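Glucokinase (Enterococcus faecalis, PDB 2QM1) probably phosphorylates glucose with ATP, as a glucokinase of the ROK family within the actin-like ATPase clan, and carries bound magnesium and zinc. Local coordinates at residues Thr16-Ala21 and Pro48-Ser53; Thr37-Asp42 and Asn91-Thr96; Val69-Gly74 and Leu108-Ala113. All coordinates share one frame; numbering follows the deposited sequence.

Contact 1: Thr16-Ala21 and Pro48-Ser53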
ATOM      1  N   THR B  16      -7.458  14.564 -23.778  1.00 47.77           N
ATOM      2  CA  THR B  16      -8.315  15.331 -24.708  1.00 46.88           C
ATOM      3  C   THR B  16      -8.514  16.809 -24.369  1.00 45.43           C
ATOM      4  O   THR B  16      -8.613  17.649 -25.290  1.00 45.28           O
ATOM      5  CB  THR B  16      -9.742  14.746 -24.724  1.00 46.83           C
ATOM      6  OG1 THR B  16      -9.699  13.361 -24.370  1.00 50.33           O
ATOM      7  CG2 THR B  16     -10.342  14.901 -26.060  1.00 48.43           C
ATOM      8  N   THR B  17      -8.598  17.097 -23.061  0.50 44.62           N
ATOM      9  CA  THR B  17      -8.872  18.440 -22.523  0.50 43.78           C
ATOM     10  C   THR B  17      -7.873  18.813 -21.420  0.50 42.85           C
ATOM     11  O   THR B  17      -7.377  17.935 -20.720  0.50 42.69           O
ATOM     12  CB  THR B  17     -10.298  18.573 -21.903  0.50 43.67           C
ATOM     13  OG1 THR B  17     -11.131  17.457 -22.263  0.50 45.27           O
ATOM     14  CG2 THR B  17     -10.939  19.873 -22.336  0.50 43.63           C
ATOM     15  N   ILE B  18      -7.562  20.107 -21.295  1.00 41.51           N
ATOM     16  CA  ILE B  18      -6.749  20.595 -20.178  1.00 40.34           C
ATOM     17  C   ILE B  18      -7.674  21.574 -19.466  1.00 39.30           C
ATOM     18  O   ILE B  18      -8.179  22.523 -20.093  1.00 36.86           O
ATOM     19  CB  ILE B  18      -5.435  21.348 -20.639  1.00 39.37           C
ATOM     20  CG1 ILE B  18      -4.645  20.523 -21.683  1.00 38.35           C
ATOM     21  CG2 ILE B  18      -4.570  21.734 -19.384  1.00 39.54           C
ATOM     22  CD1 ILE B  18      -3.418  21.275 -22.296  1.00 41.57           C
ATOM     23  N   LYS B  19      -7.927  21.313 -18.187  1.00 38.57           N
ATOM     24  CA  LYS B  19      -8.823  22.144 -17.403  1.00 38.57           C
ATOM     25  C   LYS B  19      -8.010  22.936 -16.384  1.00 38.05           C
ATOM     26  O   LYS B  19      -7.068  22.403 -15.840  1.00 38.02           O
ATOM     27  CB  LYS B  19      -9.784  21.275 -16.646  1.00 38.20           C
ATOM     28  CG  LYS B  19     -10.603  20.388 -17.513  1.00 41.73           C
ATOM     29  CD  LYS B  19     -11.890  20.108 -16.799  1.00 47.09           C
ATOM     30  CE  LYS B  19     -12.366  18.735 -17.055  1.00 47.83           C
ATOM     31  NZ  LYS B  19     -11.445  17.848 -16.284  1.00 49.97           N
ATOM     32  N   PHE B  20      -8.422  24.178 -16.125  1.00 37.02           N
ATOM     33  CA  PHE B  20      -7.752  25.079 -15.181  1.00 37.34           C
ATOM     34  C   PHE B  20      -8.774  25.566 -14.179  1.00 37.91           C
ATOM     35  O   PHE B  20      -9.990  25.650 -14.496  1.00 36.43           O
ATOM     36  CB  PHE B  20      -7.204  26.292 -15.907  1.00 36.86           C
ATOM     37  CG  PHE B  20      -6.333  25.969 -17.076  1.00 35.71           C
ATOM     38  CD1 PHE B  20      -4.958  26.047 -16.967  1.00 37.77           C
ATOM     39  CD2 PHE B  20      -6.885  25.632 -18.307  1.00 40.05           C
ATOM     40  CE1 PHE B  20      -4.140  25.756 -18.060  1.00 40.30           C
ATOM     41  CE2 PHE B  20      -6.064  25.319 -19.403  1.00 41.80           C
ATOM     42  CZ  PHE B  20      -4.696  25.404 -19.283  1.00 39.80           C
ATOM     43  N   ALA B  21      -8.307  25.856 -12.966  1.00 37.05           N
ATOM     44  CA  ALA B  21      -9.129  26.634 -12.047  1.00 38.26           C
ATOM     45  C   ALA B  21      -8.250  27.519 -11.230  1.00 38.50           C
ATOM     46  O   ALA B  21      -7.087  27.197 -11.024  1.00 38.63           O
ATOM     47  CB  ALA B  21      -9.940  25.758 -11.122  1.00 36.31           C
ATOM     48  N   PRO B  48       3.620  24.615 -23.830  1.00 39.38           N
ATOM     49  CA  PRO B  48       3.406  26.017 -24.251  1.00 38.88           C
ATOM     50  C   PRO B  48       1.917  26.461 -24.250  1.00 38.77           C
ATOM     51  O   PRO B  48       1.625  27.625 -23.980  1.00 37.80           O
ATOM     52  CB  PRO B  48       3.961  26.028 -25.672  1.00 40.15           C
ATOM     53  CG  PRO B  48       5.028  24.880 -25.649  1.00 40.32           C
ATOM     54  CD  PRO B  48       4.338  23.842 -24.861  1.00 38.24           C
ATOM     55  N   SER B  49       0.998  25.561 -24.602  1.00 37.06           N
ATOM     56  CA  SER B  49      -0.412  25.922 -24.586  1.00 36.93           C
ATOM     57  C   SER B  49      -0.913  26.239 -23.152  1.00 36.97           C
ATOM     58  O   SER B  49      -1.785  27.092 -22.962  1.00 37.46           O
ATOM     59  CB  SER B  49      -1.271  24.851 -25.254  1.00 36.07           C
ATOM     60  OG  SER B  49      -1.372  23.734 -24.429  1.00 34.69           O
ATOM     61  N   ILE B  50      -0.324  25.574 -22.158  1.00 37.12           N
ATOM     62  CA  ILE B  50      -0.727  25.740 -20.769  1.00 36.71           C
ATOM     63  C   ILE B  50      -0.190  27.082 -20.310  1.00 37.17           C
ATOM     64  O   ILE B  50      -0.910  27.855 -19.680  1.00 36.48           O
ATOM     65  CB  ILE B  50      -0.181  24.566 -19.901  1.00 36.97           C
ATOM     66  CG1 ILE B  50      -0.863  23.220 -20.303  1.00 34.99           C
ATOM     67  CG2 ILE B  50      -0.279  24.873 -18.424  1.00 34.45           C
ATOM     68  CD1 ILE B  50      -0.296  21.937 -19.492  1.00 34.94           C
ATOM     69  N   ILE B  51       1.079  27.347 -20.635  1.00 37.00           N
ATOM     70  CA  ILE B  51       1.709  28.631 -20.323  1.00 36.93           C
ATOM     71  C   ILE B  51       0.920  29.794 -20.927  1.00 38.22           C
ATOM     72  O   ILE B  51       0.579  30.775 -20.231  1.00 37.91           O
ATOM     73  CB  ILE B  51       3.143  28.643 -20.857  1.00 38.00           C
ATOM     74  CG1 ILE B  51       4.021  27.636 -20.052  1.00 34.71           C
ATOM     75  CG2 ILE B  51       3.679  30.102 -20.916  1.00 34.75           C
ATOM     76  CD1 ILE B  51       5.429  27.400 -20.675  1.00 37.48           C
ATOM     77  N   GLU B  52       0.641  29.685 -22.233  1.00 37.74           N
ATOM     78  CA  GLU B  52      -0.193  30.650 -22.939  1.00 38.56           C
ATOM     79  C   GLU B  52      -1.581  30.857 -22.359  1.00 37.36           C
ATOM     80  O   GLU B  52      -2.026  31.986 -22.295  1.00 34.56           O
ATOM     81  CB  GLU B  52      -0.313  30.316 -24.423  1.00 38.54           C
ATOM     82  CG  GLU B  52      -1.134  31.294 -25.234  1.00 45.47           C
ATOM     83  CD  GLU B  52      -0.752  32.772 -25.020  1.00 50.92           C
ATOM     84  OE1 GLU B  52      -1.668  33.613 -25.072  1.00 53.55           O
ATOM     85  OE2 GLU B  52       0.441  33.097 -24.807  1.00 53.07           O
ATOM     86  N   SER B  53      -2.272  29.771 -21.995  1.00 36.64           N
ATOM     87  CA  SER B  53      -3.630  29.892 -21.478  1.00 37.00           C
ATOM     88  C   SER B  53      -3.633  30.651 -20.123  1.00 38.24           C
ATOM     89  O   SER B  53      -4.510  31.459 -19.857  1.00 39.26           O
ATOM     90  CB  SER B  53      -4.258  28.506 -21.343  1.00 37.21           C
ATOM     91  OG  SER B  53      -5.553  28.567 -20.760  1.00 37.03           O
TER

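Contact 2: Thr37-Asp42 and Asn91-Thr96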
ATOM      1  N   THR B  37      -6.375  19.448 -25.739  1.00 48.48           N
ATOM      2  CA  THR B  37      -5.014  18.990 -25.580  1.00 48.89           C
ATOM      3  C   THR B  37      -4.496  18.731 -26.997  1.00 49.41           C
ATOM      4  O   THR B  37      -5.000  17.845 -27.658  1.00 49.97           O
ATOM      5  CB  THR B  37      -4.982  17.713 -24.719  1.00 49.17           C
ATOM      6  OG1 THR B  37      -5.804  17.885 -23.548  1.00 47.79           O
ATOM      7  CG2 THR B  37      -3.537  17.338 -24.299  1.00 48.24           C
ATOM      8  N   ASN B  38      -3.527  19.533 -27.458  1.00 49.77           N
ATOM      9  CA  ASN B  38      -2.841  19.309 -28.743  1.00 50.12           C
ATOM     10  C   ASN B  38      -1.702  18.309 -28.592  1.00 50.88           C
ATOM     11  O   ASN B  38      -0.648  18.650 -28.067  1.00 51.07           O
ATOM     12  CB  ASN B  38      -2.311  20.644 -29.302  1.00 50.00           C
ATOM     13  CG  ASN B  38      -1.762  20.520 -30.728  1.00 49.35           C
ATOM     14  OD1 ASN B  38      -1.890  19.493 -31.365  1.00 51.07           O
ATOM     15  ND2 ASN B  38      -1.148  21.568 -31.213  1.00 47.70           N
ATOM     16  N   ILE B  39      -1.908  17.084 -29.070  1.00 52.32           N
ATOM     17  CA  ILE B  39      -0.898  16.022 -28.975  1.00 53.41           C
ATOM     18  C   ILE B  39       0.029  15.851 -30.215  1.00 53.95           C
ATOM     19  O   ILE B  39       0.925  14.970 -30.231  1.00 54.20           O
ATOM     20  CB  ILE B  39      -1.511  14.643 -28.543  1.00 53.38           C
ATOM     21  CG1 ILE B  39      -2.358  14.018 -29.667  1.00 54.53           C
ATOM     22  CG2 ILE B  39      -2.317  14.771 -27.224  1.00 52.90           C
ATOM     23  CD1 ILE B  39      -2.299  12.506 -29.711  1.00 53.39           C
ATOM     24  N   LEU B  40      -0.185  16.704 -31.213  0.50 53.93           N
ATOM     25  CA  LEU B  40       0.537  16.668 -32.480  0.50 53.97           C
ATOM     26  C   LEU B  40       1.992  17.074 -32.302  0.50 54.21           C
ATOM     27  O   LEU B  40       2.305  17.907 -31.444  0.50 53.90           O
ATOM     28  CB  LEU B  40      -0.125  17.608 -33.495  0.50 53.79           C
ATOM     29  CG  LEU B  40      -1.483  17.262 -34.122  0.50 52.94           C
ATOM     30  CD1 LEU B  40      -2.074  18.520 -34.719  0.50 53.79           C
ATOM     31  CD2 LEU B  40      -1.389  16.165 -35.174  0.50 50.27           C
ATOM     32  N   GLU B  41       2.873  16.503 -33.129  1.00 54.16           N
ATOM     33  CA  GLU B  41       4.301  16.815 -33.058  1.00 54.53           C
ATOM     34  C   GLU B  41       4.852  16.422 -31.684  1.00 53.71           C
ATOM     35  O   GLU B  41       5.361  17.264 -30.969  1.00 54.44           O
ATOM     36  CB  GLU B  41       4.577  18.307 -33.356  1.00 54.79           C
ATOM     37  CG  GLU B  41       4.677  18.674 -34.838  1.00 57.44           C
ATOM     38  CD  GLU B  41       4.007  20.019 -35.179  1.00 60.56           C
ATOM     39  OE1 GLU B  41       4.606  21.106 -34.954  1.00 56.79           O
ATOM     40  OE2 GLU B  41       2.867  19.970 -35.713  1.00 64.70           O
ATOM     41  N   ASP B  42       4.730  15.144 -31.321  1.00 52.97           N
ATOM     42  CA  ASP B  42       5.335  14.588 -30.100  1.00 52.51           C
ATOM     43  C   ASP B  42       4.979  15.410 -28.871  1.00 51.68           C
ATOM     44  O   ASP B  42       5.781  15.508 -27.926  1.00 52.26           O
ATOM     45  CB  ASP B  42       6.872  14.460 -30.181  1.00 52.50           C
ATOM     46  CG  ASP B  42       7.380  14.151 -31.582  1.00 54.57           C
ATOM     47  OD1 ASP B  42       8.292  14.880 -32.063  1.00 58.35           O
ATOM     48  OD2 ASP B  42       6.879  13.196 -32.205  1.00 55.92           O
ATOM     49  N   ASN B  91       0.147   8.358 -24.124  1.00 59.49           N
ATOM     50  CA  ASN B  91      -1.078   8.918 -24.691  1.00 58.99           C
ATOM     51  C   ASN B  91      -0.974  10.379 -25.104  1.00 57.69           C
ATOM     52  O   ASN B  91      -1.810  10.880 -25.851  1.00 58.33           O
ATOM     53  CB  ASN B  91      -2.266   8.734 -23.734  1.00 60.22           C
ATOM     54  CG  ASN B  91      -2.010   9.316 -22.336  1.00 62.60           C
ATOM     55  OD1 ASN B  91      -1.004   9.025 -21.685  1.00 63.85           O
ATOM     56  ND2 ASN B  91      -2.955  10.123 -21.859  1.00 68.29           N
ATOM     57  N   LEU B  92       0.063  11.051 -24.624  1.00 55.75           N
ATOM     58  CA  LEU B  92       0.295  12.450 -24.932  1.00 53.62           C
ATOM     59  C   LEU B  92       1.303  12.594 -26.064  1.00 52.71           C
ATOM     60  O   LEU B  92       1.502  13.693 -26.575  1.00 51.99           O
ATOM     61  CB  LEU B  92       0.779  13.200 -23.682  1.00 52.18           C
ATOM     62  CG  LEU B  92      -0.247  13.503 -22.578  1.00 51.67           C
ATOM     63  CD1 LEU B  92       0.359  14.342 -21.438  1.00 45.48           C
ATOM     64  CD2 LEU B  92      -1.521  14.185 -23.133  1.00 49.60           C
ATOM     65  N   ASN B  93       1.917  11.472 -26.451  1.00 52.09           N
ATOM     66  CA  ASN B  93       3.037  11.445 -27.393  1.00 51.54           C
ATOM     67  C   ASN B  93       4.345  11.939 -26.778  1.00 51.19           C
ATOM     68  O   ASN B  93       5.287  12.217 -27.495  1.00 51.01           O
ATOM     69  CB  ASN B  93       2.755  12.278 -28.681  1.00 51.22           C
ATOM     70  CG  ASN B  93       1.747  11.626 -29.634  1.00 52.00           C
ATOM     71  OD1 ASN B  93       1.640  10.390 -29.704  1.00 51.71           O
ATOM     72  ND2 ASN B  93       1.020  12.467 -30.405  1.00 47.34           N
ATOM     73  N   TRP B  94       4.407  12.094 -25.463  1.00 51.33           N
ATOM     74  CA  TRP B  94       5.693  12.327 -24.807  1.00 51.06           C
ATOM     75  C   TRP B  94       6.423  10.995 -24.733  1.00 51.76           C
ATOM     76  O   TRP B  94       6.050  10.152 -23.955  1.00 52.17           O
ATOM     77  CB  TRP B  94       5.507  12.904 -23.406  1.00 50.93           C
ATOM     78  CG  TRP B  94       4.899  14.284 -23.399  1.00 49.42           C
ATOM     79  CD1 TRP B  94       4.776  15.125 -24.464  1.00 48.04           C
ATOM     80  CD2 TRP B  94       4.352  14.977 -22.276  1.00 47.57           C
ATOM     81  NE1 TRP B  94       4.170  16.294 -24.083  1.00 47.84           N
ATOM     82  CE2 TRP B  94       3.906  16.234 -22.742  1.00 49.32           C
ATOM     83  CE3 TRP B  94       4.207  14.667 -20.918  1.00 47.95           C
ATOM     84  CZ2 TRP B  94       3.327  17.183 -21.899  1.00 50.08           C
ATOM     85  CZ3 TRP B  94       3.624  15.600 -20.082  1.00 49.53           C
ATOM     86  CH2 TRP B  94       3.180  16.847 -20.580  1.00 49.80           C
ATOM     87  N   THR B  95       7.437  10.786 -25.571  1.00 51.85           N
ATOM     88  CA  THR B  95       8.161   9.519 -25.522  1.00 52.47           C
ATOM     89  C   THR B  95       9.481   9.669 -24.759  1.00 52.01           C
ATOM     90  O   THR B  95      10.215   8.712 -24.486  1.00 51.57           O
ATOM     91  CB  THR B  95       8.394   8.964 -26.928  1.00 52.77           C
ATOM     92  OG1 THR B  95       9.044   9.969 -27.723  1.00 55.19           O
ATOM     93  CG2 THR B  95       7.059   8.586 -27.559  1.00 53.19           C
ATOM     94  N   THR B  96       9.738  10.892 -24.364  1.00 51.43           N
ATOM     95  CA  THR B  96      10.989  11.261 -23.765  1.00 51.54           C
ATOM     96  C   THR B  96      10.608  11.970 -22.453  1.00 50.28           C
ATOM     97  O   THR B  96       9.504  12.509 -22.369  1.00 49.17           O
ATOM     98  CB  THR B  96      11.646  12.160 -24.831  1.00 52.80           C
ATOM     99  OG1 THR B  96      12.599  11.407 -25.632  1.00 57.60           O
ATOM    100  CG2 THR B  96      12.168  13.429 -24.318  1.00 50.96           C
TER

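Contact 3: Val69-Gly74 and Leu108-Ala113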
ATOM      1  N   VAL B  69      -0.231  32.136  -5.015  1.00 39.23           N
ATOM      2  CA  VAL B  69       0.700  31.485  -4.061  1.00 40.38           C
ATOM      3  C   VAL B  69       1.503  30.421  -4.816  1.00 39.67           C
ATOM      4  O   VAL B  69       2.733  30.246  -4.629  1.00 40.58           O
ATOM      5  CB  VAL B  69      -0.073  30.878  -2.850  1.00 40.90           C
ATOM      6  CG1 VAL B  69       0.815  29.903  -2.038  1.00 43.09           C
ATOM      7  CG2 VAL B  69      -0.681  31.990  -1.987  1.00 38.90           C
ATOM      8  N   GLY B  70       0.803  29.738  -5.703  1.00 38.29           N
ATOM      9  CA  GLY B  70       1.461  28.942  -6.742  1.00 37.85           C
ATOM     10  C   GLY B  70       0.536  28.175  -7.670  1.00 35.86           C
ATOM     11  O   GLY B  70      -0.686  28.352  -7.652  1.00 35.98           O
ATOM     12  N   ILE B  71       1.123  27.266  -8.439  1.00 35.92           N
ATOM     13  CA  ILE B  71       0.375  26.455  -9.456  1.00 35.36           C
ATOM     14  C   ILE B  71       0.626  24.989  -9.157  1.00 37.08           C
ATOM     15  O   ILE B  71       1.789  24.561  -9.027  1.00 38.49           O
ATOM     16  CB  ILE B  71       0.908  26.740 -10.901  1.00 34.20           C
ATOM     17  CG1 ILE B  71       0.646  28.176 -11.311  1.00 36.49           C
ATOM     18  CG2 ILE B  71       0.243  25.873 -11.965  1.00 32.16           C
ATOM     19  CD1 ILE B  71       1.657  28.696 -12.352  1.00 40.09           C
ATOM     20  N   GLY B  72      -0.438  24.211  -9.075  1.00 36.95           N
ATOM     21  CA  GLY B  72      -0.321  22.763  -9.039  1.00 37.03           C
ATOM     22  C   GLY B  72      -0.884  22.122 -10.309  1.00 36.62           C
ATOM     23  O   GLY B  72      -1.875  22.579 -10.858  1.00 34.99           O
HETATM   24  N   MSE B  73      -0.243  21.061 -10.776  1.00 36.13           N
HETATM   25  CA  MSE B  73      -0.717  20.365 -12.000  1.00 38.69           C
HETATM   26  C   MSE B  73      -0.786  18.838 -11.849  1.00 37.30           C
HETATM   27  O   MSE B  73       0.114  18.250 -11.316  1.00 37.26           O
HETATM   28  CB  MSE B  73       0.180  20.749 -13.203  1.00 36.67           C
HETATM   29  CG  MSE B  73      -0.226  20.080 -14.537  1.00 39.10           C
HETATM   30 SE   MSE B  73       0.942  20.797 -15.911  0.70 46.27          SE
HETATM   31  CE  MSE B  73       1.197  19.160 -16.937  1.00 47.45           C
ATOM     32  N   GLY B  74      -1.866  18.220 -12.315  1.00 37.41           N
ATOM     33  CA  GLY B  74      -1.931  16.806 -12.495  1.00 36.75           C
ATOM     34  C   GLY B  74      -1.723  16.440 -13.966  1.00 38.99           C
ATOM     35  O   GLY B  74      -2.207  17.130 -14.847  1.00 38.54           O
ATOM     36  N   LEU B 108       6.554  31.297 -16.251  1.00 40.65           N
ATOM     37  CA  LEU B 108       5.458  31.943 -15.533  1.00 40.84           C
ATOM     38  C   LEU B 108       5.944  32.766 -14.334  1.00 41.03           C
ATOM     39  O   LEU B 108       5.310  33.751 -13.975  1.00 42.06           O
ATOM     40  CB  LEU B 108       4.397  30.903 -15.142  1.00 41.36           C
ATOM     41  CG  LEU B 108       3.047  30.888 -15.876  1.00 42.00           C
ATOM     42  CD1 LEU B 108       2.998  31.702 -17.221  1.00 44.77           C
ATOM     43  CD2 LEU B 108       2.352  29.487 -16.008  1.00 41.41           C
ATOM     44  N   GLY B 109       7.070  32.400 -13.729  1.00 40.09           N
ATOM     45  CA  GLY B 109       7.581  33.192 -12.590  1.00 42.12           C
ATOM     46  C   GLY B 109       6.729  33.048 -11.325  1.00 42.21           C
ATOM     47  O   GLY B 109       6.735  33.929 -10.428  1.00 43.41           O
ATOM     48  N   ILE B 110       6.004  31.949 -11.255  0.60 42.32           N
ATOM     49  CA  ILE B 110       5.267  31.613 -10.050  0.60 42.42           C
ATOM     50  C   ILE B 110       5.495  30.129  -9.731  0.60 41.86           C
ATOM     51  O   ILE B 110       5.511  29.296 -10.636  0.60 41.45           O
ATOM     52  CB  ILE B 110       3.763  32.018 -10.142  0.60 42.20           C
ATOM     53  CG1 ILE B 110       2.833  30.820 -10.101  0.60 42.09           C
ATOM     54  CG2 ILE B 110       3.475  32.945 -11.307  0.60 43.99           C
ATOM     55  CD1 ILE B 110       2.164  30.730  -8.824  0.60 39.48           C
ATOM     56  N   PRO B 111       5.674  29.799  -8.439  1.00 41.71           N
ATOM     57  CA  PRO B 111       6.117  28.445  -8.051  1.00 42.26           C
ATOM     58  C   PRO B 111       5.149  27.351  -8.536  1.00 41.70           C
ATOM     59  O   PRO B 111       3.931  27.556  -8.546  1.00 42.70           O
ATOM     60  CB  PRO B 111       6.211  28.507  -6.510  1.00 41.65           C
ATOM     61  CG  PRO B 111       5.375  29.630  -6.135  1.00 42.80           C
ATOM     62  CD  PRO B 111       5.417  30.641  -7.258  1.00 42.37           C
ATOM     63  N   PHE B 112       5.711  26.212  -8.935  1.00 41.31           N
ATOM     64  CA  PHE B 112       4.989  25.159  -9.655  1.00 39.28           C
ATOM     65  C   PHE B 112       5.263  23.796  -9.025  1.00 40.51           C
ATOM     66  O   PHE B 112       6.401  23.513  -8.657  1.00 40.32           O
ATOM     67  CB  PHE B 112       5.422  25.180 -11.150  1.00 40.10           C
ATOM     68  CG  PHE B 112       4.793  24.112 -11.979  1.00 37.18           C
ATOM     69  CD1 PHE B 112       5.435  22.905 -12.169  1.00 39.82           C
ATOM     70  CD2 PHE B 112       3.517  24.286 -12.495  1.00 39.20           C
ATOM     71  CE1 PHE B 112       4.849  21.916 -12.919  1.00 40.95           C
ATOM     72  CE2 PHE B 112       2.925  23.295 -13.266  1.00 41.28           C
ATOM     73  CZ  PHE B 112       3.602  22.112 -13.473  1.00 41.20           C
ATOM     74  N   ALA B 113       4.224  22.951  -8.921  1.00 39.47           N
ATOM     75  CA  ALA B 113       4.378  21.600  -8.472  1.00 40.48           C
ATOM     76  C   ALA B 113       3.514  20.716  -9.358  1.00 41.29           C
ATOM     77  O   ALA B 113       2.508  21.157  -9.899  1.00 40.60           O
ATOM     78  CB  ALA B 113       3.967  21.448  -6.994  1.00 39.89           C
TER

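Contact 1: Thr16-Ala21 and Pro48-Ser53
With CG anti to its carbonyl carbon (chi1 -53°), the ring of Phe20 leaves strand 17-24 toward helix 46-60, and Ser53 answers with OG anti to its own backbone N (chi1 176°), so that the hydroxyl reaches over one face of the ring. OG of Ser53 lies off-centre there, 3.6 Å from CE2 of Phe20. The edge of the same ring meets another residue, CE1 of Phe20 being 4.0 Å from CG2 of Ile50. One turn of helix therefore supplies both a polar group over the face and a methyl group near the ring plane. Two residues back along the strand, the extended Ile18 side chain crosses Ile50 at about a right angle, its CD1 3.8 Å from CG1 of Ile50. CD1 of Ile18 also touches OG of Ser49, a hydroxyl bonded to O of Ile46 within the helix. The axes of strand 17-21 and helix 48-53 run 32° apart, and Ile11 of strand 7-13 packs against Ile18, Phe20 and Ile50. These two segments thus meet by van der Waals contact, while OG of Ser53, hydrogen-bonded to NE1 of Trp33, whose ring also stacks on Phe20, ties the helix to the next strand, 29-36.

Contact 2: Thr37-Asp42 and Asn91-Thr96
Asn93 and Ile39 cross at about a right angle, and the carboxamide of Asn93 passes across the isoleucine to reach its backbone. ND2 of Asn93 donates to O of Ile39 at a short 2.5 Å. The N-H points almost straight at the oxygen (165°) and the acceptor lies in the amide plane, but the donor stands above the carbonyl plane of Ile39. With CG1 of Ile39 in the crowded position between N and the carbonyl carbon (chi1 71°), its CD1 comes to rest 3.4 Å from ND2 of Asn93, so one side chain meets polar and apolar parts of its partner. The backbone sets CB of Ile39 3.7 Å from O of Leu92. Deeper in, Leu92 and Thr37 also cross nearly at right angles, tip to tip, with CD2 of Leu92 3.9 Å from CG2 of Thr37. CD1 of Leu92 turns instead over a face of the Trp94 indole. At the indole edge, O of Asp42 lies in plane, 3.6 Å from CD1 of Trp94; NE1 donates to O of Gly43. An Asx turn, OD1 of Asn38 accepting from N of Leu40, turns the chain just where O of Ile39 takes the Asn93 bond. Leu13 and Ile46 pack against Thr37, Leu92 and Trp94, a loop-to-loop junction at one end of the sheet holding strands 7-13, 17-24 and 29-36 in the actin-like ATPase fold of the ROK family.

Contact 3: Val69-Gly74 and Leu108-Ala113
O of Ile71 is held by two donors of the neighbouring strand: the amide N of Ala113, 2.9 Å away and nearly along the C=O axis, and a weaker CA-H contact from CA of Phe112. N of Ile71 donates to O of Pro111 at 2.8 Å and N of Met73 to O of Ala113 at 2.9 Å, the alternating parallel pattern. Phe112, paired with Ile71 on one face of the sheet, CG anti to N (chi1 178°), offers its edge there, CD2 lying 3.7 Å from CG2 of Ile71. Further along, selenomethionine Met73, bent at chi3, brings SE into the ring plane 5.1 Å from the centroid of Phe112, a Met-aromatic contact. CD1 of Ile71 lies 3.8 Å from CD2 of Leu108 at the end of helix 100-108, and a tight 3.3 Å from CG1 of Ile110, modelled in two conformers. Glu105 of that helix accepts from N of Phe112; the helix links parallel neighbours 68-75 and 112-116, the latter outermost in this sheet within the chain, as a beta-alpha-beta crossover. Backbone bonds set the register of an apolar face; selenium at the ring edge is consistent with its lone-pair density meeting the positive phenyl rim.

How the contacts relate
Contacts 1 and 2 adjoin just beyond the paired ends of strands 17-24 and 29-36: O of Thr16 lies 2.9 Å from N of Thr37, a probable hydrogen bond, and their centres are 14 Å apart. Contact 3 lies about 13 Å from contact 1, centre to centre, on the same sheet; helix 46-60 joins them, CD1 of Ile50 lying 4.0 Å from SE of Met73. Contacts 2 and 3 do not touch, their nearest atoms being about 5 Å apart. Strand 112-116 leads from contact 3 to the magnesium ligand Asn116. The side chains of Asn91 in contact 2 and Met73 in contact 3 each lie about 13 Å from the bound magnesium.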